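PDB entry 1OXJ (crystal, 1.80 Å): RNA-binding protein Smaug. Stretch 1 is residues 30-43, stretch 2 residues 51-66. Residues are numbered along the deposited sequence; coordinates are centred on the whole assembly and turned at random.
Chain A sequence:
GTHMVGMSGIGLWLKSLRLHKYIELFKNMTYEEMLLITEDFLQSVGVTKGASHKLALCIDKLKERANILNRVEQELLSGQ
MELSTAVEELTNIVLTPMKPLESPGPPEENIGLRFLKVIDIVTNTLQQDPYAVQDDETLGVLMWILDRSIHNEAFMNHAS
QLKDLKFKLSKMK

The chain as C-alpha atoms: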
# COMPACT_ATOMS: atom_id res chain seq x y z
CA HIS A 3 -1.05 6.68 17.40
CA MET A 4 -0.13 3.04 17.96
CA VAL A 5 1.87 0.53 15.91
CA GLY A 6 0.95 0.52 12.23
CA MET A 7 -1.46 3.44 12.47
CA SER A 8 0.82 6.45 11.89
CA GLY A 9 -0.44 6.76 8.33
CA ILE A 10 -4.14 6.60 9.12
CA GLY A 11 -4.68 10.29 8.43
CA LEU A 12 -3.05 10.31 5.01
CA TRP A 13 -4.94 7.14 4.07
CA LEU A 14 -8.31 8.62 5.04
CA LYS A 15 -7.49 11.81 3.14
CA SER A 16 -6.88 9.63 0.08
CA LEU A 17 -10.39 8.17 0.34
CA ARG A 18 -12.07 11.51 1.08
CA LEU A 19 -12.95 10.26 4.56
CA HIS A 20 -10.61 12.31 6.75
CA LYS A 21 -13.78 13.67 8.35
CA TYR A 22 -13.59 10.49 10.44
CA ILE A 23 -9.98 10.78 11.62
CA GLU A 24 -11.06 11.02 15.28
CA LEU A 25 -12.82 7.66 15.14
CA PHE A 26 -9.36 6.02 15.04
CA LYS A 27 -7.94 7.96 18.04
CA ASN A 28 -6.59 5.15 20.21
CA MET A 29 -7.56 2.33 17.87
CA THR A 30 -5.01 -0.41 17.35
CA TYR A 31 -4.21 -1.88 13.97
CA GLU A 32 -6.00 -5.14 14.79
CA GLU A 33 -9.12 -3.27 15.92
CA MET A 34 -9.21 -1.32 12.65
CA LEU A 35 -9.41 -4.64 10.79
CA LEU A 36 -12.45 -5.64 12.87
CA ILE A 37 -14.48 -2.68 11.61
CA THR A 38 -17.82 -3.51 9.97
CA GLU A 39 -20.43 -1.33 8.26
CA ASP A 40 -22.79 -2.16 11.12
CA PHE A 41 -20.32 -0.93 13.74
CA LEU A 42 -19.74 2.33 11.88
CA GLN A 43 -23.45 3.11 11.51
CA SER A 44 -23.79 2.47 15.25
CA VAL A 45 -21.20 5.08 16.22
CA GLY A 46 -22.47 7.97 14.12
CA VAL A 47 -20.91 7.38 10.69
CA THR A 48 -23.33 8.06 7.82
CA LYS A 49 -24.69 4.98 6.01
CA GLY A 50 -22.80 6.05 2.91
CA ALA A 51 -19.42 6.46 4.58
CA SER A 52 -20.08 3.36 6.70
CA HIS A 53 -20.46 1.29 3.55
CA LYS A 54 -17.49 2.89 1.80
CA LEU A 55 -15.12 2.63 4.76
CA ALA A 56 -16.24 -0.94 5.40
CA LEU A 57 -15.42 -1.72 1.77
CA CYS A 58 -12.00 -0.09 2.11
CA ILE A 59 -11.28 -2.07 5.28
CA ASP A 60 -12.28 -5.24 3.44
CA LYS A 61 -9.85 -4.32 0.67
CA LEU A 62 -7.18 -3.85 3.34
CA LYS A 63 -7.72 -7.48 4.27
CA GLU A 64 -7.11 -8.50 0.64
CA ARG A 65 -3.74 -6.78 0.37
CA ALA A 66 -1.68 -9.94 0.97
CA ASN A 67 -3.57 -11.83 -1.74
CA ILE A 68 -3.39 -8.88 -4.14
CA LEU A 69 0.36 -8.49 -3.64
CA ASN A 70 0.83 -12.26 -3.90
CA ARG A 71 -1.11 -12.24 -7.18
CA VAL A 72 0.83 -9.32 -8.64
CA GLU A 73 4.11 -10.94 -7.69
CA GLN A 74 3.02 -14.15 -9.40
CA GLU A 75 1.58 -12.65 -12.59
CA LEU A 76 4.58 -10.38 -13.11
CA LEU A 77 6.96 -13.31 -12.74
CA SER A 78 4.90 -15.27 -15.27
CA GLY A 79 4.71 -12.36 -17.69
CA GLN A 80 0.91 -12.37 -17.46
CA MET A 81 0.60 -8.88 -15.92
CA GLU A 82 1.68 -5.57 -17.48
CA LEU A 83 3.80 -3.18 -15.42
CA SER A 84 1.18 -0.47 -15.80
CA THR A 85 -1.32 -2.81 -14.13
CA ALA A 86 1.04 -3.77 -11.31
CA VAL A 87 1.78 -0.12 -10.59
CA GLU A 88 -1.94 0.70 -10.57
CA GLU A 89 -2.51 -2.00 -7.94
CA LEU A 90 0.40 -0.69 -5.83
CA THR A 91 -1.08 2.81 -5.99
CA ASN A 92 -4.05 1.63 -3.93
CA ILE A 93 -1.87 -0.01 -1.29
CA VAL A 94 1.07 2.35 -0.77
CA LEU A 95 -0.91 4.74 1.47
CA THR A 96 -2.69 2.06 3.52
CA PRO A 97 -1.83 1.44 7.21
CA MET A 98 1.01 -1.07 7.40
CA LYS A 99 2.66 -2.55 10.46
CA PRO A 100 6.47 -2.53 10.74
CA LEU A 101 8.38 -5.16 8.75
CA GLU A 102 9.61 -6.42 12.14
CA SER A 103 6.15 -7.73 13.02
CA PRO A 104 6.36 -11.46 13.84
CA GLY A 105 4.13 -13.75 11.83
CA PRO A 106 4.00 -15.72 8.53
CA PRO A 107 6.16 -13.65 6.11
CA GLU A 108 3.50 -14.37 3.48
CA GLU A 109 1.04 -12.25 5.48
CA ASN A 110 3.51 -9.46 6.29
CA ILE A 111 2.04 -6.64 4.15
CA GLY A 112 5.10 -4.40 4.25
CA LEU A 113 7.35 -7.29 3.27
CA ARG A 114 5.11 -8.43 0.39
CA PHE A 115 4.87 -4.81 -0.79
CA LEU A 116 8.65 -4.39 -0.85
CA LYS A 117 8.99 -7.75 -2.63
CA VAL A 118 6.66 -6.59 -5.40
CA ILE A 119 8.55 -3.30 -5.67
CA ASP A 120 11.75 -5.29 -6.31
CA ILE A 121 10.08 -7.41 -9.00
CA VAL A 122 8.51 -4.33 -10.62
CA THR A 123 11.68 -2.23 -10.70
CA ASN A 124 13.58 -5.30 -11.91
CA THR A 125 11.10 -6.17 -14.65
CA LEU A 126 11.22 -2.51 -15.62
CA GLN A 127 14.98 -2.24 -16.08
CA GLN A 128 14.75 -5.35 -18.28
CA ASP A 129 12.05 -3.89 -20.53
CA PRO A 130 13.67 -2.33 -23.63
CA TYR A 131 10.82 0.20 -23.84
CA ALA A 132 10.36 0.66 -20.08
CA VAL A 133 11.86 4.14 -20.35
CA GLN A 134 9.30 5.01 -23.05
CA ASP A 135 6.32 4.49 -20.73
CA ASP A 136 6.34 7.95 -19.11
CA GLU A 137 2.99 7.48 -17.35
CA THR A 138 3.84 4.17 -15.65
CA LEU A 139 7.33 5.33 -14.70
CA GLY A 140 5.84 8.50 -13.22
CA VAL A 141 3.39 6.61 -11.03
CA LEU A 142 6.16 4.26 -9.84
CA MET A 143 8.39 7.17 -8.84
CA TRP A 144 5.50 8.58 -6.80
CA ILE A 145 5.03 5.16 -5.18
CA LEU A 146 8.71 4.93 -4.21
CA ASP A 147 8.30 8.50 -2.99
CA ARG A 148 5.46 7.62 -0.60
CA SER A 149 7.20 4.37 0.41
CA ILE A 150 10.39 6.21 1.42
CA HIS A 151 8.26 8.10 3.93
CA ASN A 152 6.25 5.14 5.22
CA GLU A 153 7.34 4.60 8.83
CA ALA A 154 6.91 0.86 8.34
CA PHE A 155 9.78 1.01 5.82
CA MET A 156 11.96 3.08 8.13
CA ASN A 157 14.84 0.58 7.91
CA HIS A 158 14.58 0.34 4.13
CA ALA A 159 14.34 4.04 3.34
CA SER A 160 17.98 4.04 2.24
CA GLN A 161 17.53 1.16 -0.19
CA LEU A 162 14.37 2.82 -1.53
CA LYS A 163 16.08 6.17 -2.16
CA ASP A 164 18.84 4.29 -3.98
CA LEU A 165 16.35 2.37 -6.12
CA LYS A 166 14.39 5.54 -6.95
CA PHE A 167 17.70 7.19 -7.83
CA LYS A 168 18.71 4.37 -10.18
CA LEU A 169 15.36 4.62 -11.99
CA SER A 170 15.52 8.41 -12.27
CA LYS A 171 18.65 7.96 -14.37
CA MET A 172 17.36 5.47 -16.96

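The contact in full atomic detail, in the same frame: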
# COMPACT_ATOMS: atom_id res chain seq x y z
N THR A 30 -6.19 0.35 17.73
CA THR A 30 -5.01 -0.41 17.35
C THR A 30 -5.24 -0.93 15.94
O THR A 30 -6.37 -0.95 15.44
CB THR A 30 -4.79 -1.63 18.25
OG1 THR A 30 -5.84 -2.59 18.01
CG2 THR A 30 -4.79 -1.22 19.70
N TYR A 31 -4.15 -1.35 15.31
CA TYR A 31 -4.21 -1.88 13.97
C TYR A 31 -5.19 -3.05 13.89
O TYR A 31 -6.04 -3.10 13.00
CB TYR A 31 -2.80 -2.30 13.56
CG TYR A 31 -2.72 -2.91 12.20
CD1 TYR A 31 -2.47 -2.13 11.07
CD2 TYR A 31 -2.86 -4.28 12.03
CE1 TYR A 31 -2.36 -2.71 9.81
CE2 TYR A 31 -2.75 -4.87 10.78
CZ TYR A 31 -2.50 -4.08 9.68
OH TYR A 31 -2.35 -4.67 8.45
N GLU A 32 -5.10 -3.99 14.83
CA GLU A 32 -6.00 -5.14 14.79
C GLU A 32 -7.47 -4.73 14.92
O GLU A 32 -8.34 -5.33 14.30
CB GLU A 32 -5.63 -6.15 15.88
CG GLU A 32 -4.29 -6.86 15.69
CD GLU A 32 -3.08 -5.93 15.78
OE1 GLU A 32 -3.07 -5.01 16.63
OE2 GLU A 32 -2.12 -6.14 15.01
N GLU A 33 -7.74 -3.73 15.74
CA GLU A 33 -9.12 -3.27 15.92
C GLU A 33 -9.66 -2.68 14.63
O GLU A 33 -10.83 -2.89 14.28
CB GLU A 33 -9.20 -2.24 17.05
CG GLU A 33 -8.97 -2.85 18.44
CD GLU A 33 -9.10 -1.82 19.54
OE1 GLU A 33 -8.35 -0.82 19.53
OE2 GLU A 33 -9.97 -2.01 20.43
N MET A 34 -8.81 -1.93 13.92
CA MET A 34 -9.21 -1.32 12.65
C MET A 34 -9.72 -2.40 11.71
O MET A 34 -10.73 -2.21 11.03
CB MET A 34 -8.02 -0.58 11.99
CG MET A 34 -8.20 -0.25 10.46
SD MET A 34 -6.81 0.64 9.70
CE MET A 34 -5.62 -0.67 9.54
N LEU A 35 -9.03 -3.54 11.68
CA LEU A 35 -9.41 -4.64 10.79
C LEU A 35 -10.69 -5.36 11.21
O LEU A 35 -11.19 -6.20 10.47
CB LEU A 35 -8.26 -5.65 10.66
CG LEU A 35 -6.99 -5.09 10.02
CD1 LEU A 35 -5.94 -6.19 9.89
CD2 LEU A 35 -7.30 -4.49 8.66
N LEU A 36 -11.21 -5.02 12.38
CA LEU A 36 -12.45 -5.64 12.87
C LEU A 36 -13.66 -4.77 12.55
O LEU A 36 -14.79 -5.14 12.84
CB LEU A 36 -12.37 -5.86 14.38
CG LEU A 36 -11.31 -6.86 14.84
CD1 LEU A 36 -11.32 -6.98 16.36
CD2 LEU A 36 -11.57 -8.21 14.19
N ILE A 37 -13.41 -3.61 11.95
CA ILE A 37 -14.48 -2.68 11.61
C ILE A 37 -15.46 -3.22 10.57
O ILE A 37 -15.05 -3.74 9.53
CB ILE A 37 -13.90 -1.35 11.09
CG1 ILE A 37 -13.26 -0.58 12.25
CG2 ILE A 37 -14.98 -0.53 10.41
CD1 ILE A 37 -12.52 0.67 11.83
N THR A 38 -16.75 -3.08 10.87
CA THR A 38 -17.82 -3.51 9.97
C THR A 38 -18.75 -2.33 9.71
O THR A 38 -18.77 -1.37 10.48
CB THR A 38 -18.65 -4.65 10.60
OG1 THR A 38 -19.11 -4.26 11.89
CG2 THR A 38 -17.81 -5.91 10.72
N GLU A 39 -19.51 -2.40 8.62
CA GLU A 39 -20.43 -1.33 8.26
C GLU A 39 -21.43 -1.09 9.38
O GLU A 39 -21.81 0.04 9.67
CB GLU A 39 -21.18 -1.68 6.96
CG GLU A 39 -22.21 -0.64 6.53
CD GLU A 39 -22.87 -0.99 5.20
OE1 GLU A 39 -23.13 -2.18 4.95
OE2 GLU A 39 -23.15 -0.07 4.41
N ASP A 40 -21.83 -2.19 10.03
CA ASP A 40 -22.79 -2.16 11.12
C ASP A 40 -22.24 -1.38 12.32
O ASP A 40 -22.94 -0.58 12.92
CB ASP A 40 -23.13 -3.60 11.50
CG ASP A 40 -24.31 -3.70 12.42
OD1 ASP A 40 -25.25 -2.89 12.29
OD2 ASP A 40 -24.32 -4.62 13.26
N PHE A 41 -20.97 -1.62 12.64
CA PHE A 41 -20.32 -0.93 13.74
C PHE A 41 -20.25 0.57 13.46
O PHE A 41 -20.53 1.39 14.34
CB PHE A 41 -18.89 -1.46 13.94
CG PHE A 41 -17.98 -0.51 14.68
CD1 PHE A 41 -18.13 -0.30 16.04
CD2 PHE A 41 -17.01 0.21 13.99
CE1 PHE A 41 -17.33 0.62 16.71
CE2 PHE A 41 -16.20 1.13 14.65
CZ PHE A 41 -16.36 1.34 16.01
N LEU A 42 -19.87 0.93 12.24
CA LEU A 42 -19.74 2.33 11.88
C LEU A 42 -21.07 3.08 11.98
O LEU A 42 -21.14 4.18 12.53
CB LEU A 42 -19.17 2.46 10.46
CG LEU A 42 -17.75 1.93 10.30
CD1 LEU A 42 -17.37 1.89 8.83
CD2 LEU A 42 -16.77 2.81 11.11
N GLN A 43 -22.14 2.48 11.45
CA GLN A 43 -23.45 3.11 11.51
C GLN A 43 -23.84 3.34 12.97
O GLN A 43 -24.45 4.35 13.31
CB GLN A 43 -24.51 2.23 10.84
CG GLN A 43 -24.43 2.18 9.33
CD GLN A 43 -25.61 1.44 8.72
OE1 GLN A 43 -26.76 1.84 8.90
NE2 GLN A 43 -25.33 0.36 8.00
N ALA A 51 -20.81 6.59 4.18
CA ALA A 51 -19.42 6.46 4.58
C ALA A 51 -19.19 5.14 5.30
O ALA A 51 -18.10 4.57 5.23
CB ALA A 51 -19.02 7.64 5.47
N SER A 52 -20.21 4.64 5.99
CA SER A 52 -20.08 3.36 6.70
C SER A 52 -19.81 2.28 5.67
O SER A 52 -18.90 1.46 5.82
CB SER A 52 -21.36 3.03 7.47
OG SER A 52 -21.54 3.90 8.58
N HIS A 53 -20.62 2.27 4.61
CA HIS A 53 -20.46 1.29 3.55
C HIS A 53 -19.11 1.43 2.85
O HIS A 53 -18.40 0.45 2.66
CB HIS A 53 -21.59 1.42 2.52
CG HIS A 53 -21.54 0.39 1.44
ND1 HIS A 53 -21.59 -0.96 1.70
CD2 HIS A 53 -21.42 0.52 0.10
CE1 HIS A 53 -21.50 -1.62 0.56
NE2 HIS A 53 -21.39 -0.75 -0.43
N LYS A 54 -18.75 2.66 2.48
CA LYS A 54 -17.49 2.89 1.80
C LYS A 54 -16.28 2.52 2.64
O LYS A 54 -15.37 1.84 2.15
CB LYS A 54 -17.38 4.36 1.37
CG LYS A 54 -16.15 4.64 0.54
CD LYS A 54 -16.06 6.13 0.23
CE LYS A 54 -14.89 6.43 -0.70
NZ LYS A 54 -14.80 7.89 -0.98
N LEU A 55 -16.25 2.95 3.89
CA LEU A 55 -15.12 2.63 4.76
C LEU A 55 -15.06 1.13 5.02
O LEU A 55 -13.98 0.55 5.05
CB LEU A 55 -15.23 3.40 6.08
CG LEU A 55 -14.06 3.25 7.06
CD1 LEU A 55 -12.74 3.50 6.35
CD2 LEU A 55 -14.24 4.22 8.21
N ALA A 56 -16.22 0.50 5.17
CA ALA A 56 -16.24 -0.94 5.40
C ALA A 56 -15.63 -1.64 4.19
O ALA A 56 -14.89 -2.61 4.34
CB ALA A 56 -17.67 -1.42 5.64
N LEU A 57 -15.95 -1.15 3.00
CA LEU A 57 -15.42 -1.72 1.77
C LEU A 57 -13.90 -1.55 1.71
O LEU A 57 -13.18 -2.45 1.30
CB LEU A 57 -16.04 -1.05 0.54
CG LEU A 57 -17.51 -1.33 0.25
CD1 LEU A 57 -17.92 -0.59 -1.02
CD2 LEU A 57 -17.72 -2.84 0.09
N CYS A 58 -13.43 -0.38 2.12
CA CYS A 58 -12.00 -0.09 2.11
C CYS A 58 -11.27 -0.99 3.10
O CYS A 58 -10.17 -1.47 2.81
CB CYS A 58 -11.74 1.38 2.44
SG CYS A 58 -12.31 2.52 1.16
N ILE A 59 -11.87 -1.21 4.26
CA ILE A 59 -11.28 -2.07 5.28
C ILE A 59 -11.21 -3.50 4.73
O ILE A 59 -10.24 -4.23 4.95
CB ILE A 59 -12.11 -2.04 6.59
CG1 ILE A 59 -12.03 -0.64 7.22
CG2 ILE A 59 -11.63 -3.10 7.57
CD1 ILE A 59 -10.69 -0.31 7.86
N ASP A 60 -12.26 -3.90 4.02
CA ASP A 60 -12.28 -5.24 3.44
C ASP A 60 -11.14 -5.35 2.43
O ASP A 60 -10.44 -6.36 2.39
CB ASP A 60 -13.62 -5.51 2.74
CG ASP A 60 -14.76 -5.64 3.72
OD1 ASP A 60 -14.62 -6.42 4.69
OD2 ASP A 60 -15.79 -4.96 3.53
N LYS A 61 -10.92 -4.29 1.65
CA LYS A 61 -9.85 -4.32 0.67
C LYS A 61 -8.50 -4.38 1.38
O LYS A 61 -7.54 -4.94 0.85
CB LYS A 61 -9.90 -3.08 -0.24
CG LYS A 61 -11.11 -3.09 -1.16
CD LYS A 61 -11.01 -2.03 -2.25
CE LYS A 61 -12.24 -2.07 -3.14
NZ LYS A 61 -12.15 -1.08 -4.25
N LEU A 62 -8.42 -3.80 2.57
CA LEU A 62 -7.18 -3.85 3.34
C LEU A 62 -6.87 -5.31 3.62
O LEU A 62 -5.72 -5.75 3.52
CB LEU A 62 -7.31 -3.10 4.67
CG LEU A 62 -7.29 -1.57 4.64
CD1 LEU A 62 -7.21 -1.02 6.08
CD2 LEU A 62 -6.08 -1.10 3.83
N LYS A 63 -7.90 -6.07 3.95
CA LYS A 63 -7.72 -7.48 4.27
C LYS A 63 -7.27 -8.30 3.06
O LYS A 63 -6.69 -9.37 3.23
CB LYS A 63 -9.02 -8.09 4.83
CG LYS A 63 -9.54 -7.43 6.10
CD LYS A 63 -10.73 -8.23 6.64
CE LYS A 63 -11.65 -7.38 7.50
NZ LYS A 63 -12.44 -6.40 6.68
N GLU A 64 -7.51 -7.79 1.86
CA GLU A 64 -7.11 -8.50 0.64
C GLU A 64 -5.70 -8.16 0.16
O GLU A 64 -5.19 -8.79 -0.76
CB GLU A 64 -8.11 -8.21 -0.48
CG GLU A 64 -9.45 -8.90 -0.31
CD GLU A 64 -9.31 -10.39 -0.04
OE1 GLU A 64 -8.63 -11.08 -0.83
OE2 GLU A 64 -9.88 -10.87 0.96
N ARG A 65 -5.07 -7.18 0.78
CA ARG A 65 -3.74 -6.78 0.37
C ARG A 65 -2.74 -7.92 0.15
O ARG A 65 -2.08 -7.97 -0.89
CB ARG A 65 -3.16 -5.77 1.36
CG ARG A 65 -3.78 -4.38 1.24
CD ARG A 65 -3.26 -3.47 2.32
NE ARG A 65 -3.57 -3.99 3.66
CZ ARG A 65 -3.15 -3.42 4.78
NH1 ARG A 65 -2.39 -2.33 4.72
NH2 ARG A 65 -3.45 -3.96 5.96
N ALA A 66 -2.63 -8.83 1.12
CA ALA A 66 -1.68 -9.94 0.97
C ALA A 66 -1.95 -10.76 -0.28
O ALA A 66 -1.01 -11.14 -1.00
CB ALA A 66 -1.73 -10.84 2.21
O HOH W 1 -15.37 -4.73 6.74

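Residues 51-66 form one continuous helix, and stretch 1 runs along it as a short helix, a turn and the start of a second helix. Sequence order is reversed across the contact: Tyr31 lies by Arg65, Leu35 by Ile59, and Glu39 by Ser52. Helix 39-43 crosses the long helix at 140°, closer to antiparallel than to perpendicular, with axes 8.3 Å apart at closest approach.

Thr30 caps the first helix without touching stretch 2. Its OG1 accepts from Glu33 N at 3.2 Å, while Thr30 N donates to Glu33 OE1 at 3.0 Å, so each residue serves the other's backbone. Tyr31 follows. Its CA-to-CB bond points sideways, but the long t rotamer carries the hydroxyl to Arg65, whose NH2 donates a weak hydrogen bond to Tyr31 OH (2.8 Å, 122°). The guanidinium is also anchored by its own helix, Arg65 NE donating to Leu62 O at 2.8 Å.

Met34 brings length and flexibility to a buried site: its CG meets Ile59 CD1 at 3.6 Å and its CE meets Leu62 CD1 at 3.8 Å, so one extended side chain spans two residues a helical turn apart. Leu35 packs beside it, CD2 to Leu62 CB at 4.2 Å, and its CA lies 4.2 Å from Ile59 CG2. A type I turn from Met34 to Ile37, closed by Ile37 N to Met34 O at 3.2 Å, redirects the chain; Leu36 points away while Ile37 rests its CG2 4.3 Å from Ile59 CG1. Ile59 thus meets Met34, Leu35 and Ile37. A water lies 3.0 Å from Ile37 O and 2.8 Å from Asp60 OD1, bridging the turn and the long helix; the same OD1 forms a salt bridge with Lys63 NZ at 3.0 Å.

Thr38 caps the second helix, its OG1 accepting a weak bond from Phe41 N at 3.3 Å. Here small residues face stretch 1 and the backbones come close: Glu39 N is 3.6 Å from Ala56 CB, and the CA atoms of Glu39 and Ser52 are 5.0 Å apart. The aliphatic part of Glu39 lies over this surface, its CB 3.8 Å from Ala56 CB and its CG 3.9 Å from Ser52 CB.

Leu42 points toward the long helix and restores apolar packing, CD1 to Leu55 CB at 3.8 Å, with its CB 3.4 Å from Ser52 OG. Gln43 borders the same serine, its CG 3.4 Å from Ser52 OG, but the hydroxyl finds its hydrogen bond elsewhere in the structure.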